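Local structure of 4-hydroxy-tetrahydrodipicolinate synthase (Aquifex aeolicus, 2EHH) at residues A[140-144]-A[145-149]; A[278-281]-A[282-286]. The protein probably catalyses the condensation of pyruvate with aspartate semialdehyde to 4-hydroxy-tetrahydrodipicolinate, a step of lysine biosynthesis. All coordinates share one frame; numbering follows the deposited sequence.

Contact 1: residues A[140-144]-A[145-149]; sequences VEISV and DTMFK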
loop_
_atom_site.group_PDB
_atom_site.type_symbol
_atom_site.label_atom_id
_atom_site.label_comp_id
_atom_site.label_asym_id
_atom_site.label_seq_id
_atom_site.Cartn_x
_atom_site.Cartn_y
_atom_site.Cartn_z
ATOM N N VAL A 140 10.470 -4.199 -5.952
ATOM C CA VAL A 140 10.573 -3.425 -7.192
ATOM C C VAL A 140 9.854 -4.240 -8.268
ATOM O O VAL A 140 9.692 -5.447 -8.123
ATOM C CB VAL A 140 12.045 -3.199 -7.638
ATOM C CG1 VAL A 140 12.615 -4.470 -8.262
ATOM C CG2 VAL A 140 12.110 -2.040 -8.627
ATOM N N GLU A 141 9.410 -3.590 -9.336
ATOM C CA GLU A 141 8.723 -4.313 -10.404
ATOM C C GLU A 141 9.233 -3.913 -11.779
ATOM O O GLU A 141 9.474 -2.736 -12.051
ATOM C CB GLU A 141 7.210 -4.078 -10.330
ATOM C CG GLU A 141 6.425 -4.635 -11.522
ATOM C CD GLU A 141 4.937 -4.761 -11.242
ATOM O OE1 GLU A 141 4.454 -5.900 -11.049
ATOM O OE2 GLU A 141 4.250 -3.719 -11.201
ATOM N N ILE A 142 9.416 -4.907 -12.641
ATOM C CA ILE A 142 9.874 -4.641 -13.994
ATOM C C ILE A 142 8.622 -4.248 -14.783
ATOM O O ILE A 142 7.648 -5.001 -14.838
ATOM C CB ILE A 142 10.554 -5.889 -14.596
ATOM C CG1 ILE A 142 11.146 -5.551 -15.967
ATOM C CG2 ILE A 142 9.570 -7.046 -14.663
ATOM C CD1 ILE A 142 12.093 -6.630 -16.508
ATOM N N SER A 143 8.639 -3.054 -15.363
ATOM C CA SER A 143 7.483 -2.560 -16.112
ATOM C C SER A 143 7.251 -3.347 -17.392
ATOM O O SER A 143 8.159 -4.001 -17.909
ATOM C CB SER A 143 7.670 -1.090 -16.476
ATOM O OG SER A 143 8.589 -0.966 -17.548
ATOM N N VAL A 144 6.034 -3.280 -17.910
ATOM C CA VAL A 144 5.729 -3.985 -19.144
ATOM C C VAL A 144 6.535 -3.338 -20.276
ATOM O O VAL A 144 6.972 -4.020 -21.206
ATOM C CB VAL A 144 4.214 -3.944 -19.444
ATOM C CG1 VAL A 144 3.915 -4.679 -20.748
ATOM C CG2 VAL A 144 3.450 -4.604 -18.287
ATOM N N ASP A 145 6.742 -2.026 -20.190
ATOM C CA ASP A 145 7.540 -1.325 -21.197
ATOM C C ASP A 145 8.920 -1.978 -21.268
ATOM O O ASP A 145 9.419 -2.284 -22.346
ATOM C CB ASP A 145 7.726 0.155 -20.832
ATOM C CG ASP A 145 6.533 1.019 -21.213
ATOM O OD1 ASP A 145 5.627 0.526 -21.911
ATOM O OD2 ASP A 145 6.513 2.206 -20.819
ATOM N N THR A 146 9.534 -2.190 -20.108
ATOM C CA THR A 146 10.860 -2.796 -20.048
ATOM C C THR A 146 10.824 -4.229 -20.574
ATOM O O THR A 146 11.694 -4.629 -21.346
ATOM C CB THR A 146 11.411 -2.784 -18.605
ATOM O OG1 THR A 146 11.530 -1.431 -18.159
ATOM C CG2 THR A 146 12.786 -3.453 -18.539
ATOM N N MET A 147 9.816 -4.994 -20.163
ATOM C CA MET A 147 9.681 -6.373 -20.621
ATOM C C MET A 147 9.539 -6.402 -22.137
ATOM O O MET A 147 10.128 -7.243 -22.810
ATOM C CB MET A 147 8.456 -7.033 -19.989
ATOM C CG MET A 147 8.559 -7.226 -18.483
ATOM S SD MET A 147 7.043 -7.887 -17.771
ATOM C CE MET A 147 7.100 -9.566 -18.366
ATOM N N PHE A 148 8.744 -5.480 -22.666
ATOM C CA PHE A 148 8.522 -5.391 -24.104
ATOM C C PHE A 148 9.841 -5.149 -24.839
ATOM O O PHE A 148 10.151 -5.815 -25.831
ATOM C CB PHE A 148 7.554 -4.248 -24.401
ATOM C CG PHE A 148 7.321 -4.016 -25.862
ATOM C CD1 PHE A 148 6.568 -4.912 -26.610
ATOM C CD2 PHE A 148 7.862 -2.899 -26.490
ATOM C CE1 PHE A 148 6.352 -4.699 -27.972
ATOM C CE2 PHE A 148 7.654 -2.675 -27.848
ATOM C CZ PHE A 148 6.896 -3.578 -28.591
ATOM N N LYS A 149 10.606 -4.183 -24.345
ATOM C CA LYS A 149 11.890 -3.837 -24.936
ATOM C C LYS A 149 12.834 -5.035 -24.874
ATOM O O LYS A 149 13.565 -5.311 -25.825
ATOM C CB LYS A 149 12.498 -2.647 -24.188
ATOM C CG LYS A 149 13.797 -2.106 -24.779
ATOM C CD LYS A 149 14.298 -0.912 -23.974
ATOM C CE LYS A 149 15.647 -0.409 -24.471
ATOM N NZ LYS A 149 15.583 0.185 -25.832
#

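Contact 2: residues A[278-281]-A[282-286]; sequences ENKL and REVLK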
loop_
_atom_site.group_PDB
_atom_site.type_symbol
_atom_site.label_atom_id
_atom_site.label_comp_id
_atom_site.label_asym_id
_atom_site.label_seq_id
_atom_site.Cartn_x
_atom_site.Cartn_y
_atom_site.Cartn_z
ATOM N N GLU A 278 1.577 -25.575 12.165
ATOM C CA GLU A 278 1.959 -26.878 11.647
ATOM C C GLU A 278 0.804 -27.869 11.782
ATOM O O GLU A 278 0.627 -28.735 10.930
ATOM C CB GLU A 278 3.200 -27.407 12.369
ATOM C CG GLU A 278 3.604 -28.810 11.939
ATOM C CD GLU A 278 5.083 -29.093 12.143
ATOM O OE1 GLU A 278 5.430 -30.280 12.327
ATOM O OE2 GLU A 278 5.901 -28.142 12.103
ATOM N N ASN A 279 0.017 -27.741 12.847
ATOM C CA ASN A 279 -1.120 -28.638 13.052
ATOM C C ASN A 279 -2.240 -28.321 12.067
ATOM O O ASN A 279 -2.957 -29.217 11.618
ATOM C CB ASN A 279 -1.648 -28.539 14.488
ATOM C CG ASN A 279 -0.836 -29.366 15.469
ATOM O OD1 ASN A 279 -0.535 -30.533 15.210
ATOM N ND2 ASN A 279 -0.492 -28.772 16.606
ATOM N N LYS A 280 -2.395 -27.043 11.738
ATOM C CA LYS A 280 -3.417 -26.627 10.785
ATOM C C LYS A 280 -3.059 -27.263 9.442
ATOM O O LYS A 280 -3.919 -27.783 8.732
ATOM C CB LYS A 280 -3.428 -25.103 10.652
ATOM C CG LYS A 280 -4.535 -24.553 9.764
ATOM C CD LYS A 280 -5.908 -24.678 10.423
ATOM C CE LYS A 280 -7.012 -24.137 9.517
ATOM N NZ LYS A 280 -7.012 -24.809 8.184
ATOM N N LEU A 281 -1.777 -27.227 9.105
ATOM C CA LEU A 281 -1.310 -27.807 7.853
ATOM C C LEU A 281 -1.601 -29.300 7.818
ATOM O O LEU A 281 -2.159 -29.803 6.848
ATOM C CB LEU A 281 0.192 -27.580 7.682
ATOM C CG LEU A 281 0.841 -28.294 6.491
ATOM C CD1 LEU A 281 0.222 -27.809 5.184
ATOM C CD2 LEU A 281 2.342 -28.026 6.502
ATOM N N ARG A 282 -1.226 -30.008 8.883
ATOM C CA ARG A 282 -1.456 -31.448 8.938
ATOM C C ARG A 282 -2.930 -31.766 8.733
ATOM O O ARG A 282 -3.277 -32.685 7.992
ATOM C CB ARG A 282 -0.981 -32.027 10.278
ATOM C CG ARG A 282 -1.183 -33.537 10.401
ATOM C CD ARG A 282 -0.759 -34.039 11.773
ATOM N NE ARG A 282 0.666 -33.823 12.008
ATOM C CZ ARG A 282 1.629 -34.550 11.454
ATOM N NH1 ARG A 282 1.322 -35.548 10.634
ATOM N NH2 ARG A 282 2.899 -34.275 11.711
ATOM N N GLU A 283 -3.801 -30.999 9.382
ATOM C CA GLU A 283 -5.232 -31.229 9.251
ATOM C C GLU A 283 -5.718 -31.021 7.827
ATOM O O GLU A 283 -6.588 -31.751 7.354
ATOM C CB GLU A 283 -6.016 -30.334 10.216
ATOM C CG GLU A 283 -5.966 -30.825 11.653
ATOM C CD GLU A 283 -6.196 -32.328 11.756
ATOM O OE1 GLU A 283 -7.240 -32.811 11.268
ATOM O OE2 GLU A 283 -5.328 -33.027 12.321
ATOM N N VAL A 284 -5.163 -30.035 7.130
ATOM C CA VAL A 284 -5.575 -29.804 5.751
ATOM C C VAL A 284 -5.132 -30.973 4.869
ATOM O O VAL A 284 -5.913 -31.496 4.069
ATOM C CB VAL A 284 -4.987 -28.487 5.192
ATOM C CG1 VAL A 284 -5.290 -28.369 3.703
ATOM C CG2 VAL A 284 -5.586 -27.299 5.932
ATOM N N LEU A 285 -3.881 -31.395 5.020
ATOM C CA LEU A 285 -3.377 -32.503 4.217
ATOM C C LEU A 285 -4.232 -33.754 4.419
ATOM O O LEU A 285 -4.495 -34.499 3.471
ATOM C CB LEU A 285 -1.921 -32.795 4.574
ATOM C CG LEU A 285 -0.939 -31.644 4.337
ATOM C CD1 LEU A 285 0.478 -32.135 4.584
ATOM C CD2 LEU A 285 -1.069 -31.129 2.911
ATOM N N LYS A 286 -4.674 -33.968 5.652
ATOM C CA LYS A 286 -5.506 -35.121 5.984
ATOM C C LYS A 286 -6.868 -35.058 5.300
ATOM O O LYS A 286 -7.407 -36.088 4.892
ATOM C CB LYS A 286 -5.682 -35.220 7.502
ATOM C CG LYS A 286 -4.421 -35.683 8.221
ATOM C CD LYS A 286 -4.506 -35.479 9.727
ATOM C CE LYS A 286 -5.682 -36.221 10.342
ATOM N NZ LYS A 286 -5.735 -36.007 11.815
HETATM O O HOH W 1 3.755 -32.160 13.320
HETATM O O HOH W 2 1.410 -31.387 13.912
#

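Contact 1: residues A[140-144]-A[145-149]
Ile142 and Met147 meet across the start of helix 144-153, one residue before and four residues after its N-cap, Ser143. This is the spacing of a hydrophobic staple. Ile142 has CG1 anti to its own N (chi1 -175°), which lays CG1 against Thr146 CG2 at 3.7 Å and turns the CG2 branch to Met147. There Ile142 CG2 lies 4.0 Å from Met147 CG, the two side chains crossing at about a right angle. Were Ile142 an alanine, the contacts to Thr146 CG2 and Met147 CG would probably be lost and a gap opened beside them. Inside the staple the polar cap closes: Ser143 OG accepts from Thr146 N at 3.0 Å with an angle of 162°. The first i to i+4 bonds of the helix follow, Met147 N to Ser143 O at 3.0 Å and Phe148 N to Val144 O at 2.7 Å. Val144 O also lies against Phe148 CB, 3.3 Å away, while the Val144 side chain turns to helix 167-177 and packs on Arg169 and Arg176. Gln111 OE1 holds the cap from outside, bonded to both Ser143 N and Thr146 OG1. Helix 111-124 covers Ile142 through Leu114 and Phe118. Met147 touches helix 167-177 at Ile173 and reaches Ser160 and Glu162 of strand 157-162, where the start of helix 144-153 packs on the outside of the barrel.

Contact 2: residues A[278-281]-A[282-286]
Arg282 reaches back along helix 275-287 to Glu278 and Asn279, one turn and slightly less behind it, and its side chain shows how water can carry such a contact. At the root, Arg282 CB rests 3.7 Å from Glu278 O, the same carbonyl that takes Arg282 N in the helical ladder. From there the chain runs out extended through CG and CD, with chi1 and chi2 both near 180°, and bends at chi3 (-63°) to present its guanidinium edge to two waters lying in its plane. Arg282 NE donates to one water at 3.2 Å, and this water donates in turn to Asn279 OD1. Arg282 NH2 donates to the other at 2.8 Å, which gives a proton to Glu278 OE1 at 2.7 Å. Arg282 NH2 and Glu278 OE1 are 4.8 Å apart, so any attraction between the charges probably acts across the water. The far nitrogen, NH1, makes a salt bridge to the terminal carboxylate of Asn294, while Glu278 OE1 pairs directly with Lys264. A further salt bridge, within 282-286, joins Lys286 NZ to Glu283 OE2 at 3.0 Å, approaching on the syn lone pair of the oxygen. On the apolar face of the helix, Leu281 CD1 lies 4.1 Å from Leu285 CG. These leucines and Val284 pack on helix 226-242 at Val242 and Leu239; Leu281 and Leu285 also touch helix 250-258 at Thr254 and Met258. Such a bundle is the C-terminal helical domain of the DapA family, set beside the barrel.

The two contacts belong to the barrel and the C-terminal helices of one chain and lie on opposite sides of its centre, 39 Å apart between centres and about 28 Å between nearest atoms. Contact 1 is at a helix start, contact 2 along a helix. They also differ in their relation to the active site. In contact 1 the side chain of Ile142 is about 8 Å from that of Tyr132, the probable proton donor/acceptor, and that of Met147 about 9 Å from that of Lys161, the probable Schiff-base lysine. Contact 2 is remote from these sites, within the last helix of the chain.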